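PDB 3C38: autoinducer 2 sensor kinase/phosphatase LuxQ, which senses the autoinducer AI-2 through the LuxP–AI-2 complex, switching between histidine kinase activity at low cell density and phosphatase activity at high cell density. Local coordinates for residues T186-S191 and Y203-A208; T221-E226 and L232-I237; D34-A39 and V157-N162; N110-R115 and H123-P128. One frame throughout, in Å; residues are numbered along the deposited sequence.

Interaction 1: T186-S191 and Y203-A208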
loop_
_atom_site.group_PDB
_atom_site.type_symbol
_atom_site.label_atom_id
_atom_site.label_comp_id
_atom_site.label_asym_id
_atom_site.label_seq_id
_atom_site.Cartn_x
_atom_site.Cartn_y
_atom_site.Cartn_z
ATOM N N THR A 186 12.019 -1.828 14.894
ATOM C CA THR A 186 12.332 -0.625 15.647
ATOM C C THR A 186 12.435 0.566 14.706
ATOM O O THR A 186 12.546 1.711 15.143
ATOM C CB THR A 186 13.646 -0.828 16.441
ATOM O OG1 THR A 186 13.334 -0.864 17.838
ATOM C CG2 THR A 186 14.678 0.273 16.146
ATOM N N THR A 187 12.362 0.283 13.410
ATOM C CA THR A 187 12.464 1.310 12.391
ATOM C C THR A 187 11.107 1.846 11.942
ATOM O O THR A 187 10.250 1.104 11.458
ATOM C CB THR A 187 13.212 0.771 11.179
ATOM O OG1 THR A 187 14.452 0.206 11.615
ATOM C CG2 THR A 187 13.488 1.884 10.187
ATOM N N PRO A 188 10.899 3.153 12.101
ATOM C CA PRO A 188 9.638 3.785 11.708
ATOM C C PRO A 188 9.516 3.961 10.194
ATOM O O PRO A 188 10.474 4.367 9.534
ATOM C CB PRO A 188 9.688 5.140 12.421
ATOM C CG PRO A 188 10.682 4.930 13.526
ATOM C CD PRO A 188 11.726 4.090 12.877
ATOM N N LEU A 189 8.339 3.654 9.651
ATOM C CA LEU A 189 8.091 3.852 8.229
ATOM C C LEU A 189 7.478 5.241 8.055
ATOM O O LEU A 189 7.906 6.029 7.220
ATOM C CB LEU A 189 7.141 2.784 7.691
ATOM C CG LEU A 189 7.739 1.382 7.672
ATOM C CD1 LEU A 189 6.783 0.428 6.955
ATOM C CD2 LEU A 189 9.097 1.420 6.952
ATOM N N VAL A 190 6.480 5.549 8.867
ATOM C CA VAL A 190 5.838 6.859 8.804
ATOM C C VAL A 190 5.228 7.139 10.171
ATOM O O VAL A 190 4.897 6.208 10.910
ATOM C CB VAL A 190 4.749 6.925 7.683
ATOM C CG1 VAL A 190 3.611 5.971 7.978
ATOM C CG2 VAL A 190 4.238 8.357 7.545
ATOM N N SER A 191 5.102 8.421 10.502
ATOM C CA SER A 191 4.579 8.858 11.792
ATOM C C SER A 191 3.696 10.088 11.644
ATOM O O SER A 191 3.875 10.880 10.709
ATOM C CB SER A 191 5.753 9.196 12.715
ATOM O OG SER A 191 5.358 9.980 13.824
ATOM N N TYR A 203 10.951 7.456 21.601
ATOM C CA TYR A 203 10.315 6.904 22.797
ATOM C C TYR A 203 9.155 5.987 22.409
ATOM O O TYR A 203 9.037 4.866 22.896
ATOM C CB TYR A 203 9.781 8.033 23.680
ATOM C CG TYR A 203 8.694 7.583 24.634
ATOM C CD1 TYR A 203 8.981 6.750 25.726
ATOM C CD2 TYR A 203 7.363 7.949 24.418
ATOM C CE1 TYR A 203 7.962 6.300 26.569
ATOM C CE2 TYR A 203 6.335 7.500 25.258
ATOM C CZ TYR A 203 6.640 6.678 26.325
ATOM O OH TYR A 203 5.624 6.221 27.136
ATOM N N VAL A 204 8.284 6.497 21.547
ATOM C CA VAL A 204 7.144 5.745 21.065
ATOM C C VAL A 204 7.572 4.408 20.441
ATOM O O VAL A 204 6.973 3.381 20.755
ATOM C CB VAL A 204 6.364 6.547 20.018
ATOM C CG1 VAL A 204 5.162 5.755 19.550
ATOM C CG2 VAL A 204 5.944 7.894 20.598
ATOM N N VAL A 205 8.593 4.386 19.576
ATOM C CA VAL A 205 8.957 3.090 18.991
ATOM C C VAL A 205 9.621 2.129 19.946
ATOM O O VAL A 205 9.385 0.928 19.848
ATOM C CB VAL A 205 9.874 3.123 17.708
ATOM C CG1 VAL A 205 9.107 3.664 16.528
ATOM C CG2 VAL A 205 11.152 3.871 17.955
ATOM N N HIS A 206 10.453 2.607 20.861
ATOM C CA HIS A 206 11.066 1.644 21.759
ATOM C C HIS A 206 10.275 1.497 23.038
ATOM O O HIS A 206 10.788 0.986 24.021
ATOM C CB HIS A 206 12.497 2.027 22.098
ATOM C CG HIS A 206 13.378 2.203 20.906
ATOM N ND1 HIS A 206 13.556 3.421 20.285
ATOM C CD2 HIS A 206 14.162 1.324 20.237
ATOM C CE1 HIS A 206 14.416 3.287 19.293
ATOM N NE2 HIS A 206 14.800 2.026 19.240
ATOM N N SER A 207 9.024 1.935 23.029
ATOM C CA SER A 207 8.197 1.844 24.225
ATOM C C SER A 207 7.646 0.443 24.456
ATOM O O SER A 207 7.590 -0.374 23.533
ATOM C CB SER A 207 7.035 2.831 24.136
ATOM O OG SER A 207 6.254 2.586 22.979
ATOM N N ALA A 208 7.253 0.163 25.696
ATOM C CA ALA A 208 6.680 -1.133 26.031
ATOM C C ALA A 208 5.171 -0.974 25.861
ATOM O O ALA A 208 4.585 0.009 26.324
ATOM C CB ALA A 208 7.025 -1.518 27.464
#
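Pro-188 and Val-205 meet where the end of the short helix 201-205 comes down beside the edge strand 187-191 of the four-stranded antiparallel sheet, in a periplasmic domain of the Cache clan. The Pro-188 ring and the Val-205 side chain approach at about a right angle. The ring presents CG, which touches Val-205 CG1 at 3.6 Å. That branch lies beside the backbone N of Val-205 (chi1 -70°), leaving CG2 between N and the carbonyl carbon. CG2 serves a different partner: the carbonyl O of Thr-186, 3.8 Å away. CG1 thus faces mainly the proline, and CG2 is the methyl nearer Thr-186 O. Val-205 also packs on Val-181 of the adjoining strand 179-184, which ties the helix to the sheet as well as to its edge.

Further out, Thr-186 and His-206 cross obliquely. His-206 is the first residue to leave helical geometry, and its CB does not aim at the strand, yet the imidazole reaches Thr-186. A hydrogen bond between the ring's other nitrogen, ND1, and Asp-202 O one turn back restrains the ring's rotation; Thr-186 OG1 meets the ring obliquely. Thr-186 chi1, at -112°, lies away from a staggered position, with both OG1 and CG2 close to the imidazole. With 176 Å² buried in total, the contact is modest. At its outer end Thr-186 CG2 lies 3.6 Å from His-206 NE2, while Thr-186 OG1 rests 3.4 Å from His-206 CD2.

Interaction 2: T221-E226 and L232-I237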
loop_
_atom_site.group_PDB
_atom_site.type_symbol
_atom_site.label_atom_id
_atom_site.label_comp_id
_atom_site.label_asym_id
_atom_site.label_seq_id
_atom_site.Cartn_x
_atom_site.Cartn_y
_atom_site.Cartn_z
ATOM N N THR A 221 -0.164 -2.660 17.577
ATOM C CA THR A 221 -1.055 -3.441 16.731
ATOM C C THR A 221 -0.323 -3.950 15.506
ATOM O O THR A 221 0.097 -3.161 14.657
ATOM C CB THR A 221 -2.264 -2.623 16.231
ATOM O OG1 THR A 221 -3.062 -2.210 17.343
ATOM C CG2 THR A 221 -3.126 -3.475 15.300
ATOM N N PHE A 222 -0.152 -5.265 15.420
ATOM C CA PHE A 222 0.504 -5.832 14.259
ATOM C C PHE A 222 -0.593 -6.099 13.246
ATOM O O PHE A 222 -1.538 -6.837 13.512
ATOM C CB PHE A 222 1.267 -7.100 14.638
ATOM C CG PHE A 222 2.567 -6.822 15.337
ATOM C CD1 PHE A 222 2.590 -6.487 16.687
ATOM C CD2 PHE A 222 3.766 -6.827 14.625
ATOM C CE1 PHE A 222 3.801 -6.156 17.329
ATOM C CE2 PHE A 222 4.978 -6.502 15.248
ATOM C CZ PHE A 222 4.995 -6.165 16.603
ATOM N N LEU A 223 -0.477 -5.448 12.097
ATOM C CA LEU A 223 -1.466 -5.559 11.033
ATOM C C LEU A 223 -1.479 -6.892 10.289
ATOM O O LEU A 223 -0.431 -7.463 9.965
ATOM C CB LEU A 223 -1.255 -4.431 10.000
ATOM C CG LEU A 223 -1.312 -2.990 10.529
ATOM C CD1 LEU A 223 -0.981 -2.000 9.415
ATOM C CD2 LEU A 223 -2.697 -2.726 11.112
ATOM N N GLU A 224 -2.681 -7.379 10.016
ATOM C CA GLU A 224 -2.820 -8.605 9.242
ATOM C C GLU A 224 -3.103 -8.155 7.807
ATOM O O GLU A 224 -3.773 -7.146 7.583
ATOM C CB GLU A 224 -3.995 -9.452 9.738
ATOM C CG GLU A 224 -3.890 -9.903 11.177
ATOM C CD GLU A 224 -4.942 -10.940 11.534
ATOM O OE1 GLU A 224 -6.085 -10.844 11.032
ATOM O OE2 GLU A 224 -4.626 -11.846 12.333
ATOM N N VAL A 225 -2.551 -8.881 6.848
ATOM C CA VAL A 225 -2.783 -8.606 5.437
ATOM C C VAL A 225 -3.411 -9.904 4.932
ATOM O O VAL A 225 -2.786 -10.963 4.997
ATOM C CB VAL A 225 -1.464 -8.332 4.688
ATOM C CG1 VAL A 225 -1.693 -8.385 3.181
ATOM C CG2 VAL A 225 -0.929 -6.973 5.077
ATOM N N GLU A 226 -4.648 -9.832 4.458
ATOM C CA GLU A 226 -5.341 -11.033 3.984
ATOM C C GLU A 226 -5.437 -11.993 5.171
ATOM O O GLU A 226 -5.128 -13.175 5.050
ATOM C CB GLU A 226 -4.561 -11.714 2.846
ATOM C CG GLU A 226 -4.392 -10.895 1.559
ATOM C CD GLU A 226 -5.708 -10.582 0.862
ATOM O OE1 GLU A 226 -6.776 -11.043 1.329
ATOM O OE2 GLU A 226 -5.678 -9.870 -0.156
ATOM N N LEU A 232 4.282 -5.497 10.291
ATOM C CA LEU A 232 3.913 -4.083 10.302
ATOM C C LEU A 232 3.251 -3.788 11.644
ATOM O O LEU A 232 2.182 -4.322 11.938
ATOM C CB LEU A 232 2.925 -3.780 9.181
ATOM C CG LEU A 232 3.386 -4.058 7.748
ATOM C CD1 LEU A 232 2.195 -3.856 6.795
ATOM C CD2 LEU A 232 4.563 -3.147 7.374
ATOM N N CYS A 233 3.889 -2.943 12.454
ATOM C CA CYS A 233 3.362 -2.597 13.769
ATOM C C CYS A 233 2.920 -1.141 13.904
ATOM O O CYS A 233 3.682 -0.206 13.667
ATOM C CB CYS A 233 4.403 -2.900 14.848
ATOM S SG CYS A 233 3.865 -2.504 16.543
ATOM N N VAL A 234 1.673 -0.957 14.294
ATOM C CA VAL A 234 1.155 0.377 14.481
ATOM C C VAL A 234 1.152 0.731 15.963
ATOM O O VAL A 234 0.461 0.095 16.765
ATOM C CB VAL A 234 -0.271 0.509 13.941
ATOM C CG1 VAL A 234 -0.813 1.903 14.277
ATOM C CG2 VAL A 234 -0.280 0.275 12.417
ATOM N N TYR A 235 1.944 1.736 16.324
ATOM C CA TYR A 235 2.001 2.193 17.705
ATOM C C TYR A 235 0.973 3.304 17.846
ATOM O O TYR A 235 0.978 4.269 17.061
ATOM C CB TYR A 235 3.390 2.729 18.048
ATOM C CG TYR A 235 4.483 1.688 17.993
ATOM C CD1 TYR A 235 5.184 1.449 16.817
ATOM C CD2 TYR A 235 4.811 0.932 19.123
ATOM C CE1 TYR A 235 6.187 0.486 16.764
ATOM C CE2 TYR A 235 5.804 -0.030 19.081
ATOM C CZ TYR A 235 6.489 -0.250 17.900
ATOM O OH TYR A 235 7.465 -1.216 17.847
ATOM N N SER A 236 0.080 3.155 18.819
ATOM C CA SER A 236 -0.958 4.150 19.056
ATOM C C SER A 236 -0.686 4.774 20.420
ATOM O O SER A 236 -0.460 4.067 21.406
ATOM C CB SER A 236 -2.357 3.512 19.013
ATOM O OG SER A 236 -2.521 2.547 20.037
ATOM N N ILE A 237 -0.704 6.100 20.469
ATOM C CA ILE A 237 -0.411 6.793 21.705
ATOM C C ILE A 237 -1.605 7.525 22.267
ATOM O O ILE A 237 -2.281 8.267 21.559
ATOM C CB ILE A 237 0.732 7.796 21.497
ATOM C CG1 ILE A 237 1.741 7.212 20.507
ATOM C CG2 ILE A 237 1.435 8.075 22.821
ATOM C CD1 ILE A 237 2.794 8.178 20.078
HETATM O O HOH W 1 -1.799 0.250 18.242
#
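Thr-221 pairs with Val-234 and Phe-222 with Cys-233 in antiparallel register, although the two short strand segments are markedly twisted, at 138° between their N-to-C directions. Thr-221 and Val-234 form the hydrogen-bonded pair: Thr-221 N reaches Val-234 O at 2.9 Å, and Val-234 N returns to Thr-221 O at 2.7 Å along a nearly straight N-H (176°). A third bond, Leu-223 N to Leu-232 O at 2.9 Å, carries the ladder past the non-hydrogen-bonded pair of Phe-222 and Cys-233.

On the face bearing that pair, Cys-233 lies over the Phe-222 ring. Its CB makes a CH-pi contact 3.8 Å from the ring centroid, and its SG a sulfur-aromatic contact at 4.0 Å from the same point. Because SG is anti to the backbone N (chi1 180°), it also lies over a face of the Tyr-235 ring and is sandwiched by the two aromatics.

The other face carries Thr-221, Leu-223 and Val-234. Leu-223 CD1 packs on Val-234 CG2 at 3.8 Å, and Phe-33 of helix 22-47 covers Leu-223. A water donates to Val-234 O at 2.7 Å and also joins Thr-221 OG1 to Ser-236 OG, while Ser-26 is a further partner of Thr-221 OG1. Ladder, register and connection are those of a beta hairpin, built from strands 216-225 and 228-239 at one margin of the four-stranded sheet.

Interaction 3: D34-A39 and V157-N162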
loop_
_atom_site.group_PDB
_atom_site.type_symbol
_atom_site.label_atom_id
_atom_site.label_comp_id
_atom_site.label_asym_id
_atom_site.label_seq_id
_atom_site.Cartn_x
_atom_site.Cartn_y
_atom_site.Cartn_z
ATOM N N ASP A 34 -7.820 -2.388 6.721
ATOM C CA ASP A 34 -8.543 -3.232 5.763
ATOM C C ASP A 34 -9.361 -2.371 4.810
ATOM O O ASP A 34 -9.394 -2.616 3.603
ATOM C CB ASP A 34 -9.513 -4.179 6.479
ATOM C CG ASP A 34 -8.814 -5.175 7.359
ATOM O OD1 ASP A 34 -7.614 -5.429 7.120
ATOM O OD2 ASP A 34 -9.475 -5.718 8.276
ATOM N N PHE A 35 -10.023 -1.361 5.362
ATOM C CA PHE A 35 -10.847 -0.477 4.554
ATOM C C PHE A 35 -10.084 0.130 3.370
ATOM O O PHE A 35 -10.590 0.138 2.240
ATOM C CB PHE A 35 -11.456 0.635 5.420
ATOM C CG PHE A 35 -12.448 1.487 4.683
ATOM C CD1 PHE A 35 -13.719 0.995 4.382
ATOM C CD2 PHE A 35 -12.092 2.752 4.221
ATOM C CE1 PHE A 35 -14.625 1.753 3.621
ATOM C CE2 PHE A 35 -12.982 3.520 3.460
ATOM C CZ PHE A 35 -14.255 3.016 3.158
ATOM N N ARG A 36 -8.875 0.634 3.611
ATOM C CA ARG A 36 -8.100 1.226 2.522
ATOM C C ARG A 36 -7.725 0.175 1.462
ATOM O O ARG A 36 -7.805 0.436 0.260
ATOM C CB ARG A 36 -6.828 1.893 3.061
ATOM C CG ARG A 36 -6.018 2.576 1.978
ATOM C CD ARG A 36 -6.747 3.827 1.454
ATOM N NE ARG A 36 -6.354 4.220 0.094
ATOM C CZ ARG A 36 -5.106 4.458 -0.311
ATOM N NH1 ARG A 36 -4.081 4.349 0.531
ATOM N NH2 ARG A 36 -4.881 4.807 -1.572
ATOM N N LEU A 37 -7.312 -1.007 1.907
ATOM C CA LEU A 37 -6.947 -2.075 0.971
ATOM C C LEU A 37 -8.154 -2.546 0.141
ATOM O O LEU A 37 -8.022 -2.842 -1.056
ATOM C CB LEU A 37 -6.312 -3.255 1.722
ATOM C CG LEU A 37 -4.778 -3.202 1.800
ATOM C CD1 LEU A 37 -4.333 -1.860 2.339
ATOM C CD2 LEU A 37 -4.263 -4.329 2.680
ATOM N N ALA A 38 -9.320 -2.604 0.780
ATOM C CA ALA A 38 -10.550 -2.995 0.105
ATOM C C ALA A 38 -10.868 -2.002 -1.022
ATOM O O ALA A 38 -11.206 -2.400 -2.141
ATOM C CB ALA A 38 -11.707 -3.041 1.109
ATOM N N ALA A 39 -10.759 -0.711 -0.733
ATOM C CA ALA A 39 -11.035 0.300 -1.748
ATOM C C ALA A 39 -10.139 0.102 -2.976
ATOM O O ALA A 39 -10.605 0.172 -4.112
ATOM C CB ALA A 39 -10.828 1.709 -1.169
ATOM N N VAL A 157 -0.881 -3.236 -8.726
ATOM C CA VAL A 157 -1.049 -1.956 -8.051
ATOM C C VAL A 157 -0.337 -2.079 -6.716
ATOM O O VAL A 157 -0.339 -3.146 -6.086
ATOM C CB VAL A 157 -2.547 -1.606 -7.785
ATOM C CG1 VAL A 157 -3.320 -1.593 -9.103
ATOM C CG2 VAL A 157 -3.160 -2.590 -6.805
ATOM N N GLY A 158 0.283 -0.992 -6.284
ATOM C CA GLY A 158 0.979 -1.037 -5.015
ATOM C C GLY A 158 0.792 0.215 -4.185
ATOM O O GLY A 158 0.501 1.290 -4.727
ATOM N N ILE A 159 0.938 0.048 -2.871
ATOM C CA ILE A 159 0.857 1.131 -1.898
ATOM C C ILE A 159 2.203 1.148 -1.195
ATOM O O ILE A 159 2.591 0.149 -0.592
ATOM C CB ILE A 159 -0.179 0.867 -0.803
ATOM C CG1 ILE A 159 -1.572 0.746 -1.396
ATOM C CG2 ILE A 159 -0.185 2.009 0.184
ATOM C CD1 ILE A 159 -2.590 0.258 -0.366
ATOM N N VAL A 160 2.919 2.265 -1.269
ATOM C CA VAL A 160 4.210 2.361 -0.597
ATOM C C VAL A 160 3.975 2.855 0.823
ATOM O O VAL A 160 3.404 3.929 1.030
ATOM C CB VAL A 160 5.163 3.344 -1.314
ATOM C CG1 VAL A 160 6.462 3.487 -0.496
ATOM C CG2 VAL A 160 5.465 2.848 -2.722
ATOM N N LEU A 161 4.417 2.066 1.799
ATOM C CA LEU A 161 4.234 2.415 3.203
ATOM C C LEU A 161 5.195 3.490 3.722
ATOM O O LEU A 161 4.794 4.353 4.505
ATOM C CB LEU A 161 4.339 1.155 4.065
ATOM C CG LEU A 161 3.313 0.087 3.664
ATOM C CD1 LEU A 161 3.481 -1.143 4.524
ATOM C CD2 LEU A 161 1.888 0.639 3.809
ATOM N N ASN A 162 6.451 3.437 3.290
ATOM C CA ASN A 162 7.445 4.415 3.730
ATOM C C ASN A 162 6.946 5.821 3.453
ATOM O O ASN A 162 6.553 6.136 2.328
ATOM C CB ASN A 162 8.781 4.207 2.990
ATOM C CG ASN A 162 9.348 2.811 3.209
ATOM O OD1 ASN A 162 8.677 1.803 2.945
ATOM N ND2 ASN A 162 10.575 2.744 3.708
#
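Ile-159 gives up the most surface here, 60 Å², with Arg-36 contributing 30 Å² and Leu-37 21 Å². Ile-159 stands on strand 153-160 and points directly at the long N-terminal helix 22-47. Its CG1 branch runs beside the backbone N (chi1 -62°) and stays extended beyond it, carrying CD1 out as the only strand atom that approaches the helix closely. There it meets Leu-37 CD1, methyl against methyl, at 3.9 Å, the two side chains crossing at a slant. The CB of Leu-37 does not aim at the strand; it is the end of the side chain that comes near.

Arg-36 approaches the same methyl from the preceding position on the helix. Its NH1 stands 4.4 Å from Ile-159 CD1, a loose contact met at an oblique angle to the guanidinium. The surroundings are mixed: Leu-37 packs on Leu-137 of strand 134-143, Ile-159 on Leu-40, and Arg-36 on Leu-167, but Ile-159 also touches Asp-82 and Asn-164.

With CA atoms of Leu-37 and Ile-159 8.9 Å apart, backbones stay separate and side-chain ends bridge the space. The contact is thus mainly dispersion between methyl groups, without directional bonds, and is one of several joining helix to sheet.

Interaction 4: N110-R115 and H123-P128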
loop_
_atom_site.group_PDB
_atom_site.type_symbol
_atom_site.label_atom_id
_atom_site.label_comp_id
_atom_site.label_asym_id
_atom_site.label_seq_id
_atom_site.Cartn_x
_atom_site.Cartn_y
_atom_site.Cartn_z
ATOM N N ASN A 110 10.609 -5.868 -11.838
ATOM C CA ASN A 110 10.529 -7.164 -12.514
ATOM C C ASN A 110 10.563 -8.294 -11.511
ATOM O O ASN A 110 9.895 -9.316 -11.676
ATOM C CB ASN A 110 11.699 -7.334 -13.487
ATOM C CG ASN A 110 11.387 -6.822 -14.871
ATOM O OD1 ASN A 110 10.658 -7.460 -15.626
ATOM N ND2 ASN A 110 11.931 -5.658 -15.210
ATOM N N LYS A 111 11.355 -8.106 -10.466
ATOM C CA LYS A 111 11.490 -9.108 -9.422
ATOM C C LYS A 111 10.197 -9.261 -8.618
ATOM O O LYS A 111 9.910 -10.336 -8.072
ATOM C CB LYS A 111 12.643 -8.717 -8.506
ATOM C CG LYS A 111 13.931 -8.366 -9.262
ATOM C CD LYS A 111 15.107 -8.222 -8.296
ATOM C CE LYS A 111 16.447 -8.202 -9.012
ATOM N NZ LYS A 111 17.571 -8.273 -8.030
ATOM N N LEU A 112 9.417 -8.182 -8.556
ATOM C CA LEU A 112 8.152 -8.182 -7.828
ATOM C C LEU A 112 7.127 -9.036 -8.556
ATOM O O LEU A 112 6.262 -9.642 -7.928
ATOM C CB LEU A 112 7.622 -6.753 -7.682
ATOM C CG LEU A 112 8.457 -5.818 -6.806
ATOM C CD1 LEU A 112 7.806 -4.443 -6.751
ATOM C CD2 LEU A 112 8.576 -6.404 -5.406
ATOM N N ILE A 113 7.231 -9.074 -9.883
ATOM C CA ILE A 113 6.331 -9.866 -10.715
ATOM C C ILE A 113 6.245 -11.271 -10.139
ATOM O O ILE A 113 5.168 -11.813 -9.937
ATOM C CB ILE A 113 6.867 -10.000 -12.153
ATOM C CG1 ILE A 113 7.208 -8.625 -12.725
ATOM C CG2 ILE A 113 5.850 -10.711 -13.018
ATOM C CD1 ILE A 113 6.034 -7.733 -12.918
ATOM N N ARG A 114 7.403 -11.857 -9.887
ATOM C CA ARG A 114 7.480 -13.205 -9.343
ATOM C C ARG A 114 6.979 -13.263 -7.911
ATOM O O ARG A 114 6.200 -14.144 -7.550
ATOM C CB ARG A 114 8.929 -13.690 -9.380
ATOM C CG ARG A 114 9.484 -13.894 -10.771
ATOM C CD ARG A 114 8.851 -15.108 -11.427
ATOM N NE ARG A 114 9.360 -15.316 -12.778
ATOM C CZ ARG A 114 9.590 -16.515 -13.299
ATOM N NH1 ARG A 114 9.353 -17.604 -12.577
ATOM N NH2 ARG A 114 10.066 -16.622 -14.530
ATOM N N ARG A 115 7.436 -12.310 -7.101
ATOM C CA ARG A 115 7.067 -12.231 -5.691
ATOM C C ARG A 115 5.565 -12.329 -5.459
ATOM O O ARG A 115 5.110 -13.079 -4.598
ATOM C CB ARG A 115 7.592 -10.926 -5.086
ATOM C CG ARG A 115 9.106 -10.787 -5.145
ATOM C CD ARG A 115 9.570 -9.584 -4.352
ATOM N NE ARG A 115 11.020 -9.559 -4.192
ATOM C CZ ARG A 115 11.662 -8.687 -3.426
ATOM N NH1 ARG A 115 10.974 -7.777 -2.760
ATOM N NH2 ARG A 115 12.980 -8.735 -3.310
ATOM N N HIS A 123 0.002 -8.600 -1.138
ATOM C CA HIS A 123 1.294 -9.150 -0.750
ATOM C C HIS A 123 2.162 -8.059 -0.142
ATOM O O HIS A 123 2.351 -7.000 -0.745
ATOM C CB HIS A 123 2.026 -9.725 -1.966
ATOM C CG HIS A 123 1.445 -11.003 -2.481
ATOM N ND1 HIS A 123 1.825 -12.241 -2.005
ATOM C CD2 HIS A 123 0.503 -11.236 -3.425
ATOM C CE1 HIS A 123 1.144 -13.179 -2.637
ATOM N NE2 HIS A 123 0.335 -12.597 -3.504
ATOM N N LEU A 124 2.684 -8.324 1.054
ATOM C CA LEU A 124 3.566 -7.387 1.731
ATOM C C LEU A 124 4.963 -7.746 1.252
ATOM O O LEU A 124 5.487 -8.808 1.582
ATOM C CB LEU A 124 3.458 -7.548 3.247
ATOM C CG LEU A 124 4.481 -6.756 4.069
ATOM C CD1 LEU A 124 4.389 -5.276 3.715
ATOM C CD2 LEU A 124 4.229 -6.983 5.559
ATOM N N VAL A 125 5.549 -6.874 0.444
ATOM C CA VAL A 125 6.877 -7.105 -0.103
ATOM C C VAL A 125 7.766 -5.885 0.131
ATOM O O VAL A 125 7.275 -4.788 0.378
ATOM C CB VAL A 125 6.800 -7.390 -1.593
ATOM C CG1 VAL A 125 5.874 -8.568 -1.840
ATOM C CG2 VAL A 125 6.306 -6.162 -2.319
ATOM N N GLN A 126 9.075 -6.085 0.055
ATOM C CA GLN A 126 10.030 -5.008 0.291
ATOM C C GLN A 126 11.007 -4.975 -0.863
ATOM O O GLN A 126 11.439 -6.017 -1.327
ATOM C CB GLN A 126 10.815 -5.265 1.581
ATOM C CG GLN A 126 9.987 -5.756 2.761
ATOM C CD GLN A 126 9.236 -7.055 2.487
ATOM O OE1 GLN A 126 9.765 -8.156 2.627
ATOM N NE2 GLN A 126 7.993 -6.922 2.101
ATOM N N THR A 127 11.367 -3.786 -1.317
ATOM C CA THR A 127 12.308 -3.667 -2.411
ATOM C C THR A 127 13.398 -2.658 -2.101
ATOM O O THR A 127 13.173 -1.691 -1.370
ATOM C CB THR A 127 11.597 -3.222 -3.704
ATOM O OG1 THR A 127 12.497 -3.336 -4.809
ATOM C CG2 THR A 127 11.161 -1.776 -3.601
ATOM N N PRO A 128 14.610 -2.885 -2.636
ATOM C CA PRO A 128 15.718 -1.957 -2.398
ATOM C C PRO A 128 15.419 -0.687 -3.171
ATOM O O PRO A 128 14.908 -0.739 -4.289
ATOM C CB PRO A 128 16.921 -2.698 -2.972
ATOM C CG PRO A 128 16.550 -4.137 -2.759
ATOM C CD PRO A 128 15.109 -4.153 -3.194
#
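Two flat groups, the His-123 imidazole and the Arg-115 guanidinium, frame this contact between the end of helix 106-115 and strand 123-127. One face of the imidazole receives the carbonyl O of Arg-115, which lies 4.2 Å above the ring plane and toward its rim. This is a distant approach of a helix-end carbonyl to the ring face, too long to count as a bond, and the same His-123 side chain touches Val-116 and Ile-118 just beyond the helix. The guanidinium instead works by its edge: the carbonyl of Gln-126 lies there, near its plane, and Val-125 CB is also at the edge, 4.4 Å from NH1. The extended chain of Arg-115 from CG to NE carries the guanidinium across the gap to the Gln-126 carbonyl. NH1 donates to Gln-126 O, but the modelled separation of 2.3 Å is too short to trust, and Arg-115 has two conformers, so the exact geometry is doubtful.

Between these polar ends sits an apolar centre. Val-125 points toward the helix, and its CG2 meets Leu-112 CD2 at 3.8 Å, the two side chains slanting across one another. Leu-112 also rests on Met-138 of strand 134-143, next in the sheet. The short helix and strand axes run at 156° to each other, 10.0 Å apart at closest.

The contact thus combines a buried Leu–Val core with a more exposed arginine: the Leu-112 and Val-125 methyls contribute dispersion between helix and edge strand, while the guanidinium probably adds a polar link to a strand carbonyl whose strength the coordinates do not settle.

How the interactions relate
From the N terminus, the long helix 22-47 opens interaction 3, which closes only when the chain returns at 157-162. Interaction 4 is nested inside that loop, joining helix 106-115 to the edge of the same five-stranded sheet. Interactions 1 and 2 then follow in series on the four-stranded sheet, and none of the four contacts cross. The two sheets meet at a shared apolar cluster: Leu-232 of interaction 2 touches Leu-161 of interaction 3, Leu-124 of interaction 4 and Leu-189 of interaction 1. Val-204 and Ile-237 join interactions 1 and 2 directly. Such a long helix with two sheets is consistent with the tandem architecture of double Cache sensors.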